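Local atomic coordinates of putative NADH-depentdent flavin oxidoreductase (Cupriavidus metallidurans, PDB entry 5OCS), a protein that probably acts as an NAD(P)H-dependent ene-reductase of the Old Yellow Enzyme family, using FMN as its cofactor. Residues Q100-A104 / F160-A164; G174-A180 / P227-S233; Q350-S354 / K364-Q370. All blocks are in the same frame, centred on the assembly; numbering follows the deposited sequence.

Contact 1 of 3, residues Q100-A104 / F160-A164; sequences QLAHA and FVAAA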
loop_
_atom_site.group_PDB
_atom_site.type_symbol
_atom_site.label_atom_id
_atom_site.label_comp_id
_atom_site.label_asym_id
_atom_site.label_seq_id
_atom_site.Cartn_x
_atom_site.Cartn_y
_atom_site.Cartn_z
ATOM N N GLN D 100 -17.210 6.722 -8.003
ATOM C CA GLN D 100 -18.023 6.313 -9.171
ATOM C C GLN D 100 -19.311 5.684 -8.682
ATOM O O GLN D 100 -19.292 4.664 -7.977
ATOM C CB GLN D 100 -17.235 5.339 -10.041
ATOM C CG GLN D 100 -17.939 4.990 -11.324
ATOM C CD GLN D 100 -17.244 3.888 -12.049
ATOM O OE1 GLN D 100 -17.246 2.737 -11.595
ATOM N NE2 GLN D 100 -16.690 4.206 -13.210
ATOM N N LEU D 101 -20.446 6.338 -8.944
ATOM C CA LEU D 101 -21.724 5.770 -8.584
ATOM C C LEU D 101 -22.229 4.962 -9.782
ATOM O O LEU D 101 -22.142 5.417 -10.938
ATOM C CB LEU D 101 -22.693 6.877 -8.219
ATOM C CG LEU D 101 -22.445 7.648 -6.939
ATOM C CD1 LEU D 101 -23.597 8.632 -6.745
ATOM C CD2 LEU D 101 -22.288 6.743 -5.709
ATOM N N ALA D 102 -22.793 3.800 -9.491
ATOM C CA ALA D 102 -23.007 2.772 -10.496
ATOM C C ALA D 102 -24.288 1.987 -10.282
ATOM O O ALA D 102 -24.813 1.882 -9.198
ATOM C CB ALA D 102 -21.824 1.825 -10.494
ATOM N N HIS D 103 -24.776 1.428 -11.381
ATOM C CA HIS D 103 -25.846 0.454 -11.388
ATOM C C HIS D 103 -25.571 -0.450 -12.614
ATOM O O HIS D 103 -25.435 0.054 -13.736
ATOM C CB HIS D 103 -27.175 1.157 -11.559
ATOM C CG HIS D 103 -28.357 0.277 -11.312
ATOM N ND1 HIS D 103 -28.606 -0.865 -12.045
ATOM C CD2 HIS D 103 -29.385 0.403 -10.454
ATOM C CE1 HIS D 103 -29.724 -1.421 -11.619
ATOM N NE2 HIS D 103 -30.216 -0.662 -10.650
ATOM N N ALA D 104 -25.423 -1.739 -12.370
ATOM C CA ALA D 104 -24.993 -2.723 -13.398
ATOM C C ALA D 104 -26.082 -3.113 -14.412
ATOM O O ALA D 104 -25.787 -3.681 -15.446
ATOM C CB ALA D 104 -24.492 -3.996 -12.727
ATOM N N PHE D 160 -29.740 6.983 -7.070
ATOM C CA PHE D 160 -28.569 7.780 -7.420
ATOM C C PHE D 160 -28.466 9.052 -6.560
ATOM O O PHE D 160 -27.392 9.413 -6.077
ATOM C CB PHE D 160 -28.532 8.121 -8.897
ATOM C CG PHE D 160 -27.791 7.113 -9.739
ATOM C CD1 PHE D 160 -26.414 7.235 -9.936
ATOM C CD2 PHE D 160 -28.464 6.026 -10.348
ATOM C CE1 PHE D 160 -25.703 6.302 -10.708
ATOM C CE2 PHE D 160 -27.765 5.109 -11.141
ATOM C CZ PHE D 160 -26.376 5.233 -11.301
ATOM N N VAL D 161 -29.588 9.728 -6.422
ATOM C CA VAL D 161 -29.700 10.886 -5.556
ATOM C C VAL D 161 -29.365 10.561 -4.114
ATOM O O VAL D 161 -28.583 11.300 -3.506
ATOM C CB VAL D 161 -31.100 11.537 -5.646
ATOM C CG1 VAL D 161 -31.255 12.631 -4.576
ATOM C CG2 VAL D 161 -31.300 12.125 -7.042
ATOM N N ALA D 162 -29.927 9.490 -3.569
ATOM C CA ALA D 162 -29.688 9.145 -2.171
ATOM C C ALA D 162 -28.205 8.872 -1.963
ATOM O O ALA D 162 -27.596 9.359 -1.000
ATOM C CB ALA D 162 -30.544 7.990 -1.690
ATOM N N ALA D 163 -27.621 8.116 -2.870
ATOM C CA ALA D 163 -26.186 7.766 -2.776
ATOM C C ALA D 163 -25.304 9.000 -2.948
ATOM O O ALA D 163 -24.293 9.126 -2.258
ATOM C CB ALA D 163 -25.828 6.691 -3.799
ATOM N N ALA D 164 -25.672 9.914 -3.814
ATOM C CA ALA D 164 -24.939 11.150 -3.976
ATOM C C ALA D 164 -24.951 12.012 -2.692
ATOM O O ALA D 164 -23.939 12.583 -2.346
ATOM C CB ALA D 164 -25.516 11.939 -5.116
#

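Contact 2 of 3, residues G174-A180 / P227-S233; sequences GIEVHGA and PVWMRVS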
loop_
_atom_site.group_PDB
_atom_site.type_symbol
_atom_site.label_atom_id
_atom_site.label_comp_id
_atom_site.label_asym_id
_atom_site.label_seq_id
_atom_site.Cartn_x
_atom_site.Cartn_y
_atom_site.Cartn_z
ATOM N N GLY D 174 -16.250 14.595 -5.273
ATOM C CA GLY D 174 -16.744 14.565 -6.620
ATOM C C GLY D 174 -17.417 13.247 -6.938
ATOM O O GLY D 174 -17.195 12.237 -6.256
ATOM N N ILE D 175 -18.243 13.257 -7.982
ATOM C CA ILE D 175 -18.951 12.029 -8.384
ATOM C C ILE D 175 -18.774 11.775 -9.882
ATOM O O ILE D 175 -18.974 12.661 -10.730
ATOM C CB ILE D 175 -20.459 12.083 -8.093
ATOM C CG1 ILE D 175 -20.730 12.043 -6.570
ATOM C CG2 ILE D 175 -21.197 10.886 -8.732
ATOM C CD1 ILE D 175 -22.166 12.274 -6.195
ATOM N N GLU D 176 -18.379 10.558 -10.202
ATOM C CA GLU D 176 -18.400 10.065 -11.578
ATOM C C GLU D 176 -19.611 9.178 -11.754
ATOM O O GLU D 176 -19.760 8.150 -11.071
ATOM C CB GLU D 176 -17.120 9.283 -11.876
ATOM C CG GLU D 176 -17.138 8.610 -13.248
ATOM C CD GLU D 176 -15.781 8.098 -13.678
ATOM O OE1 GLU D 176 -14.842 8.914 -13.809
ATOM O OE2 GLU D 176 -15.681 6.866 -13.900
ATOM N N VAL D 177 -20.517 9.576 -12.644
ATOM C CA VAL D 177 -21.722 8.770 -12.856
ATOM C C VAL D 177 -21.311 7.792 -13.952
ATOM O O VAL D 177 -20.793 8.171 -15.013
ATOM C CB VAL D 177 -22.912 9.639 -13.346
ATOM C CG1 VAL D 177 -24.082 8.769 -13.734
ATOM C CG2 VAL D 177 -23.314 10.629 -12.258
ATOM N N HIS D 178 -21.541 6.526 -13.691
ATOM C CA HIS D 178 -21.062 5.469 -14.565
ATOM C C HIS D 178 -22.033 5.247 -15.722
ATOM O O HIS D 178 -23.055 4.623 -15.540
ATOM C CB HIS D 178 -20.864 4.181 -13.774
ATOM C CG HIS D 178 -19.953 3.185 -14.432
ATOM N ND1 HIS D 178 -19.579 3.256 -15.759
ATOM C CD2 HIS D 178 -19.333 2.088 -13.932
ATOM C CE1 HIS D 178 -18.775 2.248 -16.047
ATOM N NE2 HIS D 178 -18.602 1.531 -14.951
ATOM N N GLY D 179 -21.660 5.741 -16.889
ATOM C CA GLY D 179 -22.420 5.542 -18.146
ATOM C C GLY D 179 -21.767 4.609 -19.148
ATOM O O GLY D 179 -22.122 4.631 -20.319
ATOM N N ALA D 180 -20.837 3.758 -18.721
ATOM C CA ALA D 180 -20.041 2.944 -19.630
ATOM C C ALA D 180 -20.051 1.460 -19.226
ATOM O O ALA D 180 -20.877 1.035 -18.438
ATOM C CB ALA D 180 -18.633 3.507 -19.682
ATOM N N PRO D 227 -17.460 18.885 -8.142
ATOM C CA PRO D 227 -17.671 18.439 -9.534
ATOM C C PRO D 227 -18.454 17.132 -9.635
ATOM O O PRO D 227 -18.315 16.253 -8.806
ATOM C CB PRO D 227 -16.231 18.234 -10.064
ATOM C CG PRO D 227 -15.440 17.884 -8.826
ATOM C CD PRO D 227 -16.039 18.801 -7.769
ATOM N N VAL D 228 -19.260 17.039 -10.675
ATOM C CA VAL D 228 -19.952 15.833 -11.027
ATOM C C VAL D 228 -19.729 15.676 -12.527
ATOM O O VAL D 228 -19.821 16.657 -13.302
ATOM C CB VAL D 228 -21.455 15.923 -10.724
ATOM C CG1 VAL D 228 -22.216 14.685 -11.244
ATOM C CG2 VAL D 228 -21.687 16.143 -9.272
ATOM N N TRP D 229 -19.465 14.446 -12.947
ATOM C CA TRP D 229 -19.206 14.160 -14.355
ATOM C C TRP D 229 -19.700 12.762 -14.709
ATOM O O TRP D 229 -20.286 12.083 -13.866
ATOM C CB TRP D 229 -17.723 14.375 -14.686
ATOM C CG TRP D 229 -16.767 13.386 -14.096
ATOM C CD1 TRP D 229 -16.314 12.226 -14.653
ATOM C CD2 TRP D 229 -16.122 13.480 -12.823
ATOM N NE1 TRP D 229 -15.441 11.599 -13.806
ATOM C CE2 TRP D 229 -15.310 12.353 -12.676
ATOM C CE3 TRP D 229 -16.187 14.395 -11.782
ATOM C CZ2 TRP D 229 -14.542 12.135 -11.533
ATOM C CZ3 TRP D 229 -15.405 14.184 -10.666
ATOM C CH2 TRP D 229 -14.632 13.064 -10.530
ATOM N N MET D 230 -19.522 12.372 -15.961
ATOM C CA MET D 230 -19.923 11.038 -16.401
ATOM C C MET D 230 -18.791 10.317 -17.079
ATOM O O MET D 230 -17.976 10.915 -17.806
ATOM C CB MET D 230 -21.127 11.114 -17.374
ATOM C CG MET D 230 -21.782 9.768 -17.672
ATOM S SD MET D 230 -23.258 9.922 -18.717
ATOM C CE MET D 230 -24.367 10.640 -17.551
ATOM N N ARG D 231 -18.821 8.996 -16.917
ATOM C CA ARG D 231 -17.944 8.075 -17.604
ATOM C C ARG D 231 -18.685 7.567 -18.818
ATOM O O ARG D 231 -19.798 7.094 -18.668
ATOM C CB ARG D 231 -17.629 6.890 -16.677
ATOM C CG ARG D 231 -16.737 5.809 -17.263
ATOM C CD ARG D 231 -15.327 6.295 -17.544
ATOM N NE ARG D 231 -14.397 5.157 -17.613
ATOM C CZ ARG D 231 -13.812 4.550 -16.579
ATOM N NH1 ARG D 231 -13.937 5.018 -15.351
ATOM N NH2 ARG D 231 -13.046 3.492 -16.809
ATOM N N VAL D 232 -18.061 7.672 -20.006
ATOM C CA VAL D 232 -18.723 7.306 -21.263
ATOM C C VAL D 232 -17.831 6.401 -22.069
ATOM O O VAL D 232 -16.623 6.622 -22.140
ATOM C CB VAL D 232 -19.047 8.557 -22.111
ATOM C CG1 VAL D 232 -19.760 8.166 -23.413
ATOM C CG2 VAL D 232 -19.911 9.559 -21.325
ATOM N N SER D 233 -18.414 5.359 -22.679
ATOM C CA SER D 233 -17.651 4.539 -23.612
ATOM C C SER D 233 -17.514 5.239 -24.942
ATOM O O SER D 233 -18.521 5.657 -25.470
ATOM C CB SER D 233 -18.374 3.217 -23.855
ATOM O OG SER D 233 -17.633 2.476 -24.809
HETATM O O HOH W 1 -21.249 5.055 -22.832
#

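Contact 3 of 3, residues Q350-S354 / K364-Q370; sequences QYWRS and KDAHFGQ. With FMN (flavin mononucleotide), chain H.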
loop_
_atom_site.group_PDB
_atom_site.type_symbol
_atom_site.label_atom_id
_atom_site.label_comp_id
_atom_site.label_asym_id
_atom_site.label_seq_id
_atom_site.Cartn_x
_atom_site.Cartn_y
_atom_site.Cartn_z
ATOM N N GLN D 350 6.356 9.281 6.337
ATOM C CA GLN D 350 6.853 7.967 6.792
ATOM C C GLN D 350 7.735 7.257 5.749
ATOM O O GLN D 350 8.525 6.349 6.087
ATOM C CB GLN D 350 5.725 7.014 7.158
ATOM C CG GLN D 350 4.856 7.388 8.344
ATOM C CD GLN D 350 3.715 8.385 8.044
ATOM O OE1 GLN D 350 3.658 9.039 6.983
ATOM N NE2 GLN D 350 2.850 8.579 9.033
ATOM N N TYR D 351 7.582 7.650 4.467
ATOM C CA TYR D 351 8.281 7.025 3.365
ATOM C C TYR D 351 9.300 7.930 2.689
ATOM O O TYR D 351 9.909 7.538 1.689
ATOM C CB TYR D 351 7.263 6.570 2.325
ATOM C CG TYR D 351 6.319 5.477 2.717
ATOM C CD1 TYR D 351 6.520 4.685 3.838
ATOM C CD2 TYR D 351 5.187 5.244 1.940
ATOM C CE1 TYR D 351 5.657 3.657 4.155
ATOM C CE2 TYR D 351 4.287 4.236 2.244
ATOM C CZ TYR D 351 4.538 3.427 3.348
ATOM O OH TYR D 351 3.644 2.416 3.636
ATOM N N TRP D 352 9.573 9.083 3.270
ATOM C CA TRP D 352 10.518 10.032 2.643
ATOM C C TRP D 352 11.968 9.480 2.461
ATOM O O TRP D 352 12.684 9.823 1.497
ATOM C CB TRP D 352 10.530 11.317 3.422
ATOM C CG TRP D 352 9.401 12.232 3.180
ATOM C CD1 TRP D 352 8.455 12.177 2.181
ATOM C CD2 TRP D 352 9.108 13.396 3.930
ATOM N NE1 TRP D 352 7.609 13.260 2.281
ATOM C CE2 TRP D 352 7.991 14.014 3.345
ATOM C CE3 TRP D 352 9.689 13.996 5.053
ATOM C CZ2 TRP D 352 7.439 15.199 3.860
ATOM C CZ3 TRP D 352 9.141 15.160 5.548
ATOM C CH2 TRP D 352 8.043 15.751 4.959
ATOM N N ARG D 353 12.358 8.563 3.315
ATOM C CA ARG D 353 13.695 7.943 3.219
ATOM C C ARG D 353 13.806 6.903 2.124
ATOM O O ARG D 353 14.904 6.442 1.860
ATOM C CB ARG D 353 14.105 7.329 4.571
ATOM C CG ARG D 353 14.272 8.381 5.630
ATOM C CD ARG D 353 14.029 7.854 7.033
ATOM N NE ARG D 353 15.025 6.880 7.488
ATOM C CZ ARG D 353 14.978 6.266 8.669
ATOM N NH1 ARG D 353 13.984 6.528 9.526
ATOM N NH2 ARG D 353 15.924 5.371 8.995
ATOM N N SER D 354 12.702 6.552 1.477
ATOM C CA SER D 354 12.718 5.567 0.402
ATOM C C SER D 354 13.328 6.012 -0.908
ATOM O O SER D 354 13.514 5.174 -1.785
ATOM C CB SER D 354 11.288 5.107 0.103
ATOM O OG SER D 354 10.532 6.077 -0.552
ATOM N N LYS D 364 8.076 16.236 -2.309
ATOM C CA LYS D 364 7.871 17.650 -1.987
ATOM C C LYS D 364 8.082 17.927 -0.503
ATOM O O LYS D 364 7.506 17.240 0.353
ATOM C CB LYS D 364 6.474 18.100 -2.355
ATOM C CG LYS D 364 6.124 18.034 -3.827
ATOM C CD LYS D 364 4.697 18.528 -4.088
ATOM C CE LYS D 364 4.288 18.346 -5.547
ATOM N NZ LYS D 364 5.199 19.065 -6.474
ATOM N N ASP D 365 8.940 18.894 -0.213
ATOM C CA ASP D 365 9.169 19.394 1.148
ATOM C C ASP D 365 9.714 18.363 2.152
ATOM O O ASP D 365 9.545 18.541 3.344
ATOM C CB ASP D 365 7.901 20.035 1.707
ATOM C CG ASP D 365 7.322 21.092 0.772
ATOM O OD1 ASP D 365 8.054 22.012 0.348
ATOM O OD2 ASP D 365 6.138 20.982 0.444
ATOM N N ALA D 366 10.378 17.318 1.671
ATOM C CA ALA D 366 10.956 16.274 2.563
ATOM C C ALA D 366 12.114 16.829 3.410
ATOM O O ALA D 366 12.884 17.663 2.947
ATOM C CB ALA D 366 11.419 15.073 1.771
ATOM N N HIS D 367 12.202 16.379 4.667
ATOM C CA HIS D 367 13.284 16.769 5.608
ATOM C C HIS D 367 13.669 15.524 6.382
ATOM O O HIS D 367 12.832 14.655 6.634
ATOM C CB HIS D 367 12.820 17.793 6.656
ATOM C CG HIS D 367 12.051 18.934 6.103
ATOM N ND1 HIS D 367 12.614 19.867 5.253
ATOM C CD2 HIS D 367 10.762 19.314 6.287
ATOM C CE1 HIS D 367 11.697 20.763 4.922
ATOM N NE2 HIS D 367 10.567 20.450 5.537
ATOM N N PHE D 368 14.914 15.482 6.830
ATOM C CA PHE D 368 15.422 14.341 7.584
ATOM C C PHE D 368 16.543 14.788 8.521
ATOM O O PHE D 368 17.412 15.589 8.144
ATOM C CB PHE D 368 15.983 13.301 6.625
ATOM C CG PHE D 368 16.698 12.158 7.313
ATOM C CD1 PHE D 368 15.986 11.098 7.859
ATOM C CD2 PHE D 368 18.113 12.176 7.441
ATOM C CE1 PHE D 368 16.644 10.037 8.476
ATOM C CE2 PHE D 368 18.782 11.125 8.093
ATOM C CZ PHE D 368 18.031 10.060 8.618
ATOM N N GLY D 369 16.534 14.256 9.732
ATOM C CA GLY D 369 17.722 14.291 10.582
ATOM C C GLY D 369 17.615 13.109 11.513
ATOM O O GLY D 369 16.529 12.604 11.736
ATOM N N GLN D 370 18.749 12.673 12.044
ATOM C CA GLN D 370 18.758 11.572 13.027
ATOM C C GLN D 370 19.932 11.782 13.934
ATOM O O GLN D 370 20.934 12.313 13.496
ATOM C CB GLN D 370 18.882 10.203 12.338
ATOM C CG GLN D 370 17.593 9.376 12.419
ATOM C CD GLN D 370 17.699 7.915 11.935
ATOM O OE1 GLN D 370 16.749 7.145 12.102
ATOM N NE2 GLN D 370 18.839 7.531 11.343
HETATM N N1 FMN H . 16.287 -1.056 11.369
HETATM C C2 FMN H . 15.853 -1.690 12.521
HETATM O O2 FMN H . 16.616 -2.594 12.977
HETATM N N3 FMN H . 14.686 -1.420 13.135
HETATM C C4 FMN H . 13.851 -0.518 12.674
HETATM O O4 FMN H . 12.764 -0.321 13.185
HETATM C C4A FMN H . 14.247 0.266 11.505
HETATM N N5 FMN H . 13.443 1.260 11.056
HETATM C C5A FMN H . 13.725 1.858 9.831
HETATM C C6 FMN H . 12.834 2.795 9.289
HETATM C C7 FMN H . 13.103 3.408 8.080
HETATM C C7M FMN H . 12.147 4.432 7.524
HETATM C C8 FMN H . 14.350 3.047 7.392
HETATM C C8M FMN H . 14.740 3.694 6.083
HETATM C C9 FMN H . 15.231 2.116 7.904
HETATM C C9A FMN H . 14.964 1.475 9.098
HETATM N N10 FMN H . 15.860 0.527 9.643
HETATM C C10 FMN H . 15.480 -0.120 10.847
HETATM C "C1'" FMN H . 17.038 0.095 8.958
HETATM C "C2'" FMN H . 16.510 -0.886 7.879
HETATM O "O2'" FMN H . 15.931 -2.077 8.473
HETATM C "C3'" FMN H . 17.649 -1.332 6.933
HETATM O "O3'" FMN H . 18.603 -2.092 7.702
HETATM C "C4'" FMN H . 18.349 -0.144 6.264
HETATM O "O4'" FMN H . 17.397 0.797 5.759
HETATM C "C5'" FMN H . 19.248 -0.627 5.137
HETATM O "O5'" FMN H . 18.542 -1.398 4.170
HETATM P P FMN H . 17.945 -0.761 2.828
HETATM O O1P FMN H . 16.987 0.371 3.205
HETATM O O2P FMN H . 19.188 -0.268 2.140
HETATM O O3P FMN H . 17.333 -1.979 2.198
HETATM O O HOH W 2 5.922 14.908 0.163
HETATM O O HOH W 3 16.032 3.959 11.354
#

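Contact 1 of 3, residues Q100-A104 / F160-A164
Phe-160 of helix 150-169 lies against the end of strand 96-102, a helix-on-strand layer of the TIM barrel in which this helix is the first long one after the strand. The short segments run roughly antiparallel, at 151°, with their axes 9.5 Å apart. The Phe-160 ring touches three successive residues with its outer half. Its CE1 meets Leu-101, with the carbonyl O at the ring edge near its plane (3.7 Å) and CB close by; CZ reaches Ala-102 C at 4.0 Å; and CE2 meets His-103 CB at 4.0 Å. The Phe-160 side chain also packs on Val-214 and Val-218 of helix 204-221.

One turn on, Ala-163 points at the strand and its CB meets Leu-101 CD2 at 4.0 Å. Ala-164 follows, offering CB to Leu-101 CD1 at 4.2 Å while its N bonds back to Phe-160 O within the helix. Leu-101 thus carries the strand side of the contact, splitting its two methyls between the alanines: chi2 of -176° carries CD1 straight outward, while CD2 branches off to Ala-163. The same leucine also packs on Ile-175 of the adjacent strand. The neighbouring Ala-102 points away from the helix and packs on Ala-57 of strand 52-59, an FMN-binding residue. Leu-101 CD1 ends against helix backbone, 3.8 Å from Ala-164 N.

Contact 2 of 3, residues G174-A180 / P227-S233
Ile-175 to His-178 pair in register with Val-228 to Arg-231 as adjacent parallel strands of the (beta/alpha)8 barrel, their short axes 29° apart and joined by a ladder of backbone bonds from Ile-175 N to Pro-227 O up to Arg-231 N to Val-177 O; the further rung, Gly-179 N to Arg-231 O, is weak. Side chains alternate between two faces. Ile-175, Val-177, Val-228 and Met-230 share the outer one, where Val-228 and Met-230 meet helix 204-221. Val-177 CG2 lies 4.3 Å from Val-228 CG1, and Val-177 CG1 lies equally far from Met-230 CE.

Glu-176, His-178, Trp-229 and Arg-231 share the face inside the barrel. The indole of Trp-229 folds back over the neighbouring strand (chi1 70°), and Glu-176 CA sits over its five-membered ring in a CH-pi contact. From that position NE1 donates to the anti lone pair of Glu-176 OE1 at 2.8 Å, with the oxygen somewhat tilted out of the ring plane. The other oxygen, OE2, turns its syn lone pair to Arg-231 NH1 in a salt bridge of 2.9 Å that lies in the guanidinium plane, although the two flat groups stand perpendicular. His-263 bonds OE1 and Gln-100 bonds OE2 as well, so four partners fix this buried carboxylate, and its charge is probably well stabilised. Gln-100 and Arg-231 belong to the FMN site; Glu-176, bonded to both, is thus placed to position two cofactor-binding residues as a second-shell group. Arg-231 NH2 here holds a citrate, probably from the crystallisation liquor. Beyond the last rung a water joins the strands, donating to Gly-179 O at 2.7 Å and accepting from Ser-233 N at 2.9 Å.

Contact 3 of 3, residues Q350-S354 / K364-Q370
Trp-352 and Arg-353 leave one 3-10 turn to meet different parts of the irregular C-terminal extension, Trp-352 facing Ala-366 and Arg-353 facing Phe-368 and Gln-370. The Trp-352 indole turns one face to the backbone of Ala-366: Ala-366 CA stands 3.5 Å from the centroid of its six-membered ring and only 6° off the normal, a CH-pi contact. Ala-366 CB covers the same system nearer the ring junction, 3.6 Å from Trp-352 CD2. A water accepts from Trp-352 NE1 and donates to Lys-364 O (2.8 Å), tying the indole to the start of segment 364-370.

Arg-353 bends at chi3 (67°), which lays its guanidinium between two aromatic groups. One face is met by Phe-368, whose CE1 is 3.7 Å from Arg-353 NE, and by the Gln-370 amide carbon; the guanidinium and phenyl planes are inclined by 48°, so these two groups are not stacked. The opposite face lies over the dimethylbenzene end of an FMN, with C7 above the middle of the group and C8 3.2 Å from Arg-353 NH2. This FMN is hydrogen-bonded by residues of the second subunit, among them Cys-25 and Gln-100, so Arg-353 reaches into the partner's flavin site, as the arginine finger does in YqjM-like Old Yellow Enzymes. The turn is also anchored on the second subunit, Tyr-351 OH being hydrogen-bonded to His-41 of that chain, while Tyr-351 O takes both N and OG of Ser-354. At the guanidinium edge a water accepts from Arg-353 NH2 at 2.8 Å and reaches Gln-370 OE1 through a weak bond of 3.4 Å.

The contacts follow one another along the chain, each closing before the next opens. Contacts 1 and 2 belong to the same barrel, with centres 10 Å apart: strands 96-102 and 175-179 are neighbours in the sheet, helix 150-169 is followed in the chain by strand 175-179, and Leu-101 N bonds to Glu-176 O. Together they carry three consecutive barrel strands, with helices outside and FMN-site residues Gln-100 and Arg-231 inside. Contact 3 lies in the tail after helix 333-341, its centre about 40 Å from that of contact 1 and about 37 Å from that of contact 2. There the chain has left its own barrel and reaches the second subunit, so each flavin site probably combines one subunit's barrel with the other's tail.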